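Local coordinates for LD10117p (Drosophila melanogaster, PDB 5HJQ), which acts as a GTPase-activating protein for Rab35 in synaptic vesicle protein recycling, its TBC domain binding phosphoinositides, at residues D96-N99 with I100-N104; F295-G298 with I299-Y303. One frame throughout, in Å; residues are numbered along the deposited sequence.

Contact 1 of 2, residues D96-N99 with I100-N104. With I3P (D-myo-inositol-1,4,5-triphosphate), chain B.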
loop_
_atom_site.group_PDB
_atom_site.type_symbol
_atom_site.label_atom_id
_atom_site.label_comp_id
_atom_site.label_asym_id
_atom_site.label_seq_id
_atom_site.Cartn_x
_atom_site.Cartn_y
_atom_site.Cartn_z
ATOM N N ASP A 96 3.447 -21.255 4.397
ATOM C CA ASP A 96 2.180 -21.594 5.028
ATOM C C ASP A 96 1.475 -20.337 5.520
ATOM O O ASP A 96 0.284 -20.152 5.279
ATOM C CB ASP A 96 2.395 -22.570 6.185
ATOM C CG ASP A 96 2.456 -24.014 5.725
ATOM O OD1 ASP A 96 1.877 -24.327 4.663
ATOM O OD2 ASP A 96 3.083 -24.835 6.427
ATOM N N VAL A 97 2.221 -19.468 6.192
ATOM C CA VAL A 97 1.676 -18.197 6.656
ATOM C C VAL A 97 1.257 -17.331 5.471
ATOM O O VAL A 97 0.157 -16.769 5.460
ATOM C CB VAL A 97 2.691 -17.428 7.525
ATOM C CG1 VAL A 97 2.235 -15.994 7.742
ATOM C CG2 VAL A 97 2.890 -18.136 8.859
ATOM N N LYS A 98 2.135 -17.241 4.473
ATOM C CA LYS A 98 1.859 -16.475 3.261
ATOM C C LYS A 98 0.549 -16.911 2.620
ATOM O O LYS A 98 -0.264 -16.078 2.222
ATOM C CB LYS A 98 3.004 -16.620 2.251
ATOM C CG LYS A 98 2.735 -15.928 0.919
ATOM C CD LYS A 98 3.924 -16.031 -0.030
ATOM C CE LYS A 98 4.117 -17.450 -0.536
ATOM N NZ LYS A 98 5.195 -17.519 -1.563
ATOM N N ASN A 99 0.345 -18.222 2.540
ATOM C CA ASN A 99 -0.851 -18.769 1.910
ATOM C C ASN A 99 -2.100 -18.593 2.761
ATOM O O ASN A 99 -3.189 -18.396 2.233
ATOM C CB ASN A 99 -0.644 -20.247 1.577
ATOM C CG ASN A 99 0.135 -20.447 0.287
ATOM O OD1 ASN A 99 -0.425 -20.360 -0.806
ATOM N ND2 ASN A 99 1.431 -20.713 0.408
ATOM N N ILE A 100 -1.941 -18.656 4.079
ATOM C CA ILE A 100 -3.060 -18.412 4.983
ATOM C C ILE A 100 -3.539 -16.975 4.832
ATOM O O ILE A 100 -4.740 -16.713 4.739
ATOM C CB ILE A 100 -2.678 -18.681 6.451
ATOM C CG1 ILE A 100 -2.526 -20.183 6.691
ATOM C CG2 ILE A 100 -3.719 -18.099 7.397
ATOM C CD1 ILE A 100 -1.737 -20.519 7.922
ATOM N N LEU A 101 -2.587 -16.050 4.795
ATOM C CA LEU A 101 -2.895 -14.636 4.630
ATOM C C LEU A 101 -3.610 -14.366 3.309
ATOM O O LEU A 101 -4.494 -13.510 3.237
ATOM C CB LEU A 101 -1.617 -13.804 4.713
ATOM C CG LEU A 101 -0.949 -13.757 6.088
ATOM C CD1 LEU A 101 0.484 -13.284 5.959
ATOM C CD2 LEU A 101 -1.729 -12.862 7.050
ATOM N N ARG A 102 -3.230 -15.106 2.271
ATOM C CA ARG A 102 -3.841 -14.945 0.954
ATOM C C ARG A 102 -5.286 -15.439 0.913
ATOM O O ARG A 102 -6.130 -14.844 0.243
ATOM C CB ARG A 102 -3.019 -15.675 -0.117
ATOM C CG ARG A 102 -1.655 -15.061 -0.400
ATOM C CD ARG A 102 -0.924 -15.819 -1.501
ATOM N NE ARG A 102 0.412 -15.284 -1.752
ATOM C CZ ARG A 102 1.228 -15.730 -2.704
ATOM N NH1 ARG A 102 0.841 -16.719 -3.497
ATOM N NH2 ARG A 102 2.424 -15.183 -2.869
ATOM N N GLU A 103 -5.574 -16.518 1.639
ATOM C CA GLU A 103 -6.873 -17.179 1.514
ATOM C C GLU A 103 -7.857 -16.881 2.645
ATOM O O GLU A 103 -9.074 -16.939 2.438
ATOM C CB GLU A 103 -6.680 -18.690 1.398
ATOM C CG GLU A 103 -5.555 -19.093 0.466
ATOM C CD GLU A 103 -5.981 -20.140 -0.547
ATOM O OE1 GLU A 103 -7.195 -20.220 -0.835
ATOM O OE2 GLU A 103 -5.106 -20.867 -1.073
ATOM N N ASN A 104 -7.343 -16.553 3.827
ATOM C CA ASN A 104 -8.215 -16.216 4.946
ATOM C C ASN A 104 -8.694 -14.769 4.875
ATOM O O ASN A 104 -7.921 -13.832 5.089
ATOM C CB ASN A 104 -7.515 -16.470 6.281
ATOM C CG ASN A 104 -7.488 -17.940 6.657
ATOM O OD1 ASN A 104 -8.220 -18.385 7.549
ATOM N ND2 ASN A 104 -6.644 -18.705 5.978
HETATM C C1 I3P B . 6.997 -17.338 -8.620
HETATM C C2 I3P B . 8.177 -18.273 -8.422
HETATM C C3 I3P B . 9.258 -17.669 -7.524
HETATM C C4 I3P B . 8.809 -16.680 -6.448
HETATM C C5 I3P B . 7.346 -16.248 -6.397
HETATM C C6 I3P B . 6.391 -17.061 -7.279
HETATM O O1 I3P B . 5.976 -17.912 -9.457
HETATM O O2 I3P B . 7.719 -19.453 -7.831
HETATM O O3 I3P B . 9.950 -18.734 -6.877
HETATM O O4 I3P B . 9.611 -15.493 -6.604
HETATM O O5 I3P B . 6.907 -16.330 -5.062
HETATM O O6 I3P B . 5.178 -16.341 -7.471
HETATM P P1 I3P B . 6.331 -18.940 -10.640
HETATM O O11 I3P B . 6.734 -20.251 -10.063
HETATM O O12 I3P B . 5.097 -19.145 -11.489
HETATM O O13 I3P B . 7.457 -18.376 -11.526
HETATM P P4 I3P B . 10.682 -15.153 -5.456
HETATM O O41 I3P B . 10.716 -16.281 -4.453
HETATM O O42 I3P B . 10.271 -13.855 -4.758
HETATM O O43 I3P B . 12.082 -14.976 -6.091
HETATM P P5 I3P B . 5.722 -15.413 -4.578
HETATM O O51 I3P B . 5.673 -15.410 -3.094
HETATM O O52 I3P B . 5.942 -14.003 -5.065
HETATM O O53 I3P B . 4.410 -15.927 -5.112
HETATM O O HOH W 1 -0.854 -19.071 -3.162
#
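The phosphoinositide pocket of this TBC domain draws two of its basic side chains, K98 and R102, from successive turns of helix 94-103, where i to i+4 spacing sets them side by side, pointing the same way. Both reach the 5-phosphate of the inositol trisphosphate: K98 NZ bonds O51 at 2.6 Å, and R102 NH2 meets O53 at 3.1 Å in a nearly straight bond (171°). With CG anti to the backbone N (chi1 176°) and a bend at chi3, the lysine chain lays CE over one face of the R102 guanidinium, leaving the phosphate at the guanidinium edge. The two cationic ends, K98 NZ and R102 NH2, 3.9 Å apart, converge on the same phosphate. A water accepts from R102 NH1 and donates to N99 OD1, while N99 ND2 bonds the carbonyl of R95. In place of R102 an alanine, with no guanidinium, would probably leave E297 without its salt-bridge mate and the 5-phosphate more loosely held. On the buried side, branched V97 and L101 meet at 3.7 Å (CG1 to CD1); V97 packs on helix 82-91, L101 on helix 113-122, and both on H296 of helix 284-297.

Contact 2 of 2, residues F295-G298 with I299-Y303; sequences FHEG and IKVLY. With I3P (D-myo-inositol-1,4,5-triphosphate), chain B.
A tight helix-to-helix connection joins E297, the last residue of helix 284-297, through G298 to the start of helix 300-317, in the all-helical TBC fold and beside its phosphoinositide pocket. The direct side-chain contact across it is between E297 and V301, which cross at about a right angle. V301 CG2 lies 3.7 Å from E297 CB and about as near to its carboxylate carbon, so that this one methyl group sits against the glutamate chain, touching it from CB to the carboxylate. That chain is extended beyond CG, with CG anti to its own carbonyl carbon (chi1 -52°), and carries the carboxylate past the valine to R102, with which OE1 forms a salt bridge. A glutamate suits the place because its methylenes can pack on an apolar neighbour while its charge pairs with a pocket arginine; that pairing probably keeps the acid compatible with a phosphate oxygen, O51, 3.7 Å from E297 OE1.

G298 makes the turn possible. It leaves the helix with positive phi (117°), and at its backbone angles a CB would be jammed against the preceding carbonyl oxygen. Its carbonyl O takes a weak bond from V301 N at 3.4 Å, and Y303 N bonds I299 O at 3.1 Å, an i to i-4 bond. Buried V301 also packs on I290 and C293 of helix 284-297, while I299 and Y303 pack on helix 233-250.

K300 directs its long chain away from the turn to the inositol trisphosphate. With CG anti to the backbone N (chi1 -173°), the chain is sent off the turn toward the phosphate, and the reach of a lysine brings NZ within 2.8 Å of the 5-phosphate oxygen O52, although the position of that nitrogen is less certain.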
loop_
_atom_site.group_PDB
_atom_site.type_symbol
_atom_site.label_atom_id
_atom_site.label_comp_id
_atom_site.label_asym_id
_atom_site.label_seq_id
_atom_site.Cartn_x
_atom_site.Cartn_y
_atom_site.Cartn_z
ATOM N N PHE A 295 2.181 -6.796 4.289
ATOM C CA PHE A 295 3.009 -6.719 5.493
ATOM C C PHE A 295 3.843 -7.982 5.697
ATOM O O PHE A 295 4.702 -8.033 6.579
ATOM C CB PHE A 295 2.145 -6.473 6.737
ATOM C CG PHE A 295 1.540 -5.100 6.796
ATOM C CD1 PHE A 295 2.233 -4.005 6.312
ATOM C CD2 PHE A 295 0.276 -4.905 7.330
ATOM C CE1 PHE A 295 1.682 -2.739 6.361
ATOM C CE2 PHE A 295 -0.282 -3.639 7.380
ATOM C CZ PHE A 295 0.422 -2.556 6.890
ATOM N N HIS A 296 3.584 -8.999 4.881
ATOM C CA HIS A 296 4.306 -10.263 4.972
ATOM C C HIS A 296 5.250 -10.454 3.787
ATOM O O HIS A 296 6.403 -10.853 3.957
ATOM C CB HIS A 296 3.318 -11.428 5.050
ATOM C CG HIS A 296 3.963 -12.760 5.291
ATOM N ND1 HIS A 296 4.794 -13.000 6.362
ATOM C CD2 HIS A 296 3.890 -13.921 4.601
ATOM C CE1 HIS A 296 5.215 -14.253 6.318
ATOM N NE2 HIS A 296 4.679 -14.833 5.258
ATOM N N GLU A 297 4.753 -10.163 2.588
ATOM C CA GLU A 297 5.504 -10.403 1.360
ATOM C C GLU A 297 6.292 -9.182 0.908
ATOM O O GLU A 297 7.442 -9.299 0.486
ATOM C CB GLU A 297 4.560 -10.846 0.242
ATOM C CG GLU A 297 3.657 -12.008 0.615
ATOM C CD GLU A 297 2.886 -12.544 -0.574
ATOM O OE1 GLU A 297 3.513 -12.782 -1.631
ATOM O OE2 GLU A 297 1.654 -12.727 -0.451
ATOM N N GLY A 298 5.671 -8.011 0.984
ATOM C CA GLY A 298 6.328 -6.789 0.563
ATOM C C GLY A 298 5.641 -6.126 -0.612
ATOM O O GLY A 298 4.474 -6.396 -0.888
ATOM N N ILE A 299 6.381 -5.279 -1.322
ATOM C CA ILE A 299 5.811 -4.404 -2.345
ATOM C C ILE A 299 5.367 -5.152 -3.607
ATOM O O ILE A 299 4.627 -4.612 -4.431
ATOM C CB ILE A 299 6.824 -3.301 -2.746
ATOM C CG1 ILE A 299 6.131 -2.155 -3.494
ATOM C CG2 ILE A 299 7.966 -3.890 -3.562
ATOM C CD1 ILE A 299 7.078 -1.079 -3.978
ATOM N N LYS A 300 5.821 -6.390 -3.762
ATOM C CA LYS A 300 5.464 -7.178 -4.938
ATOM C C LYS A 300 3.963 -7.432 -5.000
ATOM O O LYS A 300 3.377 -7.472 -6.086
ATOM C CB LYS A 300 6.220 -8.502 -4.954
ATOM C CG LYS A 300 6.013 -9.296 -6.233
ATOM C CD LYS A 300 6.975 -10.461 -6.324
ATOM C CE LYS A 300 6.345 -11.628 -7.057
ATOM N NZ LYS A 300 7.264 -12.796 -7.156
ATOM N N VAL A 301 3.353 -7.595 -3.828
ATOM C CA VAL A 301 1.908 -7.735 -3.714
ATOM C C VAL A 301 1.223 -6.548 -4.375
ATOM O O VAL A 301 0.225 -6.706 -5.077
ATOM C CB VAL A 301 1.461 -7.844 -2.230
ATOM C CG1 VAL A 301 -0.047 -7.663 -2.100
ATOM C CG2 VAL A 301 1.894 -9.177 -1.639
ATOM N N LEU A 302 1.774 -5.360 -4.153
ATOM C CA LEU A 302 1.240 -4.144 -4.752
ATOM C C LEU A 302 1.431 -4.147 -6.266
ATOM O O LEU A 302 0.572 -3.660 -6.997
ATOM C CB LEU A 302 1.901 -2.909 -4.138
ATOM C CG LEU A 302 1.695 -2.755 -2.627
ATOM C CD1 LEU A 302 2.183 -1.395 -2.140
ATOM C CD2 LEU A 302 0.235 -2.970 -2.248
ATOM N N TYR A 303 2.561 -4.687 -6.726
ATOM C CA TYR A 303 2.815 -4.829 -8.161
ATOM C C TYR A 303 1.715 -5.667 -8.794
ATOM O O TYR A 303 1.147 -5.291 -9.818
ATOM C CB TYR A 303 4.172 -5.490 -8.442
ATOM C CG TYR A 303 5.405 -4.686 -8.083
ATOM C CD1 TYR A 303 5.307 -3.410 -7.546
ATOM C CD2 TYR A 303 6.676 -5.211 -8.294
ATOM C CE1 TYR A 303 6.442 -2.682 -7.223
ATOM C CE2 TYR A 303 7.814 -4.491 -7.978
ATOM C CZ TYR A 303 7.693 -3.228 -7.444
ATOM O OH TYR A 303 8.831 -2.517 -7.135
HETATM C C1 I3P B . 6.997 -17.338 -8.620
HETATM C C2 I3P B . 8.177 -18.273 -8.422
HETATM C C3 I3P B . 9.258 -17.669 -7.524
HETATM C C4 I3P B . 8.809 -16.680 -6.448
HETATM C C5 I3P B . 7.346 -16.248 -6.397
HETATM C C6 I3P B . 6.391 -17.061 -7.279
HETATM O O1 I3P B . 5.976 -17.912 -9.457
HETATM O O2 I3P B . 7.719 -19.453 -7.831
HETATM O O3 I3P B . 9.950 -18.734 -6.877
HETATM O O4 I3P B . 9.611 -15.493 -6.604
HETATM O O5 I3P B . 6.907 -16.330 -5.062
HETATM O O6 I3P B . 5.178 -16.341 -7.471
HETATM P P1 I3P B . 6.331 -18.940 -10.640
HETATM O O11 I3P B . 6.734 -20.251 -10.063
HETATM O O12 I3P B . 5.097 -19.145 -11.489
HETATM O O13 I3P B . 7.457 -18.376 -11.526
HETATM P P4 I3P B . 10.682 -15.153 -5.456
HETATM O O41 I3P B . 10.716 -16.281 -4.453
HETATM O O42 I3P B . 10.271 -13.855 -4.758
HETATM O O43 I3P B . 12.082 -14.976 -6.091
HETATM P P5 I3P B . 5.722 -15.413 -4.578
HETATM O O51 I3P B . 5.673 -15.410 -3.094
HETATM O O52 I3P B . 5.942 -14.003 -5.065
HETATM O O53 I3P B . 4.410 -15.927 -5.112
#

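In the fold
Contacts 1 and 2 supply two parts of one phosphoinositide pocket, their centres about 13 Å apart. Far separated in sequence, they converge on the 5-phosphate, each of its three terminal oxygens receiving a bond from a different side chain: K98, R102 and K300, the last being the less certain of the three. A salt bridge joins them, R102 NH2 to E297 OE1, 2.9 Å, so the acid of contact 2 probably helps to position a ligand-binding arginine of contact 1. Beneath this polar layer the helices pack through H296, whose CB lies 3.5 Å from L101 CD1. R304 and R358, which also bond the ligand, add further positive charge to the site.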